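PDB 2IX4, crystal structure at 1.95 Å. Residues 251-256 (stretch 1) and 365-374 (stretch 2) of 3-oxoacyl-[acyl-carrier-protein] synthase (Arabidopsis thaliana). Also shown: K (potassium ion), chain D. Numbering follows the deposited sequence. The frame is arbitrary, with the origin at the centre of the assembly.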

# COMPACT_ATOMS: atom_id res chain seq x y z
N GLY A 251 -10.17 -12.01 7.08
CA GLY A 251 -11.32 -11.16 7.39
C GLY A 251 -11.04 -9.70 7.14
O GLY A 251 -10.12 -9.35 6.40
N SER A 252 -11.83 -8.84 7.77
CA SER A 252 -11.69 -7.40 7.60
C SER A 252 -12.16 -6.66 8.84
O SER A 252 -13.10 -7.08 9.51
N GLY A 253 -11.50 -5.54 9.12
CA GLY A 253 -11.94 -4.60 10.13
C GLY A 253 -12.00 -3.23 9.50
O GLY A 253 -11.05 -2.79 8.84
N VAL A 254 -13.13 -2.55 9.66
CA VAL A 254 -13.31 -1.22 9.11
C VAL A 254 -13.96 -0.32 10.16
O VAL A 254 -14.94 -0.70 10.81
N ILE A 255 -13.40 0.87 10.33
CA ILE A 255 -13.98 1.88 11.22
C ILE A 255 -14.31 3.16 10.46
O ILE A 255 -13.74 3.45 9.41
N VAL A 256 -15.26 3.92 11.01
CA VAL A 256 -15.54 5.27 10.52
C VAL A 256 -14.85 6.25 11.46
O VAL A 256 -15.18 6.34 12.64
N GLY A 365 -4.34 -5.39 12.19
CA GLY A 365 -4.23 -4.10 12.85
C GLY A 365 -5.56 -3.38 12.98
O GLY A 365 -5.77 -2.63 13.93
N ALA A 366 -6.46 -3.62 12.03
CA ALA A 366 -7.77 -2.97 12.01
C ALA A 366 -8.75 -3.66 12.95
O ALA A 366 -9.47 -3.01 13.70
N VAL A 367 -8.77 -4.99 12.88
CA VAL A 367 -9.61 -5.81 13.76
C VAL A 367 -9.23 -5.58 15.23
O VAL A 367 -10.09 -5.41 16.09
N GLU A 368 -7.93 -5.53 15.51
CA GLU A 368 -7.44 -5.39 16.87
C GLU A 368 -7.58 -3.96 17.41
O GLU A 368 -7.67 -3.75 18.62
N ALA A 369 -7.63 -2.97 16.50
CA ALA A 369 -7.97 -1.60 16.88
C ALA A 369 -9.43 -1.53 17.32
O ALA A 369 -9.77 -0.84 18.27
N ILE A 370 -10.29 -2.26 16.61
CA ILE A 370 -11.70 -2.38 16.98
C ILE A 370 -11.85 -3.02 18.36
O ILE A 370 -12.63 -2.53 19.19
N PHE A 371 -11.09 -4.08 18.62
CA PHE A 371 -11.08 -4.72 19.94
C PHE A 371 -10.67 -3.73 21.04
O PHE A 371 -11.26 -3.73 22.13
N SER A 372 -9.68 -2.90 20.74
CA SER A 372 -9.20 -1.87 21.67
C SER A 372 -10.24 -0.78 21.93
O SER A 372 -10.43 -0.34 23.06
N ILE A 373 -10.93 -0.35 20.86
CA ILE A 373 -12.03 0.62 20.97
C ILE A 373 -13.18 0.03 21.79
O ILE A 373 -13.79 0.73 22.61
N LEU A 374 -13.47 -1.25 21.56
CA LEU A 374 -14.54 -1.95 22.29
C LEU A 374 -14.21 -2.17 23.76
O LEU A 374 -15.10 -2.18 24.61

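The closest backbone approach in this contact falls at a residue with no side chain: the CA atoms of Gly253 and Val367 lie 4.5 Å apart, and a CB on Gly253 would point at the helix and sit 2.7 Å from Val367 N, a clash. Glycine thus lets strand and helix axes, crossing at 54°, come within 6.5 Å.

Helix side chains fill the space around that bare backbone. Ala366 points toward the strand, its CB 3.3 Å from Gly253 O. Val367 (t) leaves its CA sideways, yet its CG2 reaches 3.8 Å from Gly253 N. Ile370 (m, t) points in and lays CD1 3.8 Å from Gly253 CA and 3.7 Å from Val254 N, so it packs on main chain as well as on a side chain.

That side chain is Ile255 (p, t), which points toward the helix; its CG2 meets Ile370 CG1 at 3.5 Å and, more loosely, Ile373 CD1 (m, t) at 4.3 Å. Strand alternation turns Ser252 and Val254, both t, away.

No hydrogen bond crosses; the contact is one of shape. Polar groups are satisfied apart from it: Ser372 OG donates to Glu368 O one turn back (2.9 Å), and Glu368 OE1 binds potassium K at 2.7 Å, with further ligands elsewhere in the structure.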

# COMPACT_ATOMS: atom_id res chain seq x y z
CB SER A 252 -12.49 -6.92 6.39
OG SER A 252 -12.31 -5.53 6.16
CB VAL A 254 -14.16 -1.24 7.81
CG1 VAL A 254 -14.51 0.17 7.36
CG2 VAL A 254 -13.42 -1.98 6.69
CB ILE A 255 -13.07 2.22 12.43
CG1 ILE A 255 -11.73 2.81 11.98
CG2 ILE A 255 -12.86 0.98 13.30
CD1 ILE A 255 -10.82 3.24 13.12
CB VAL A 256 -17.06 5.56 10.43
CG1 VAL A 256 -17.30 7.01 10.01
CG2 VAL A 256 -17.73 4.61 9.46
CB ALA A 366 -8.32 -2.95 10.60
CB VAL A 367 -9.50 -7.31 13.36
CG1 VAL A 367 -9.90 -8.23 14.50
CG2 VAL A 367 -10.34 -7.58 12.10
CB GLU A 368 -6.02 -5.93 16.98
CG GLU A 368 -5.99 -7.45 16.81
CD GLU A 368 -4.65 -8.01 16.38
OE1 GLU A 368 -3.61 -7.32 16.52
OE2 GLU A 368 -4.63 -9.17 15.91
CB ALA A 369 -7.70 -0.64 15.73
CB ILE A 370 -12.51 -3.14 15.89
CG1 ILE A 370 -12.58 -2.29 14.61
CG2 ILE A 370 -13.92 -3.49 16.39
CD1 ILE A 370 -13.10 -3.02 13.37
CB PHE A 371 -10.16 -5.95 19.98
CG PHE A 371 -10.64 -7.12 19.15
CD1 PHE A 371 -9.75 -8.11 18.76
CD2 PHE A 371 -11.97 -7.22 18.75
CE1 PHE A 371 -10.17 -9.20 17.99
CE2 PHE A 371 -12.40 -8.30 17.98
CZ PHE A 371 -11.50 -9.29 17.60
CB SER A 372 -7.89 -1.25 21.15
OG SER A 372 -6.90 -2.25 20.99
CB ILE A 373 -12.54 1.06 19.57
CG1 ILE A 373 -11.44 1.83 18.81
CG2 ILE A 373 -13.80 1.92 19.68
CD1 ILE A 373 -11.57 1.77 17.29
CB LEU A 374 -14.90 -3.27 21.60
CG LEU A 374 -15.69 -3.16 20.29
CD1 LEU A 374 -15.75 -4.51 19.58
CD2 LEU A 374 -17.09 -2.61 20.53
K K D . -2.61 -5.49 18.27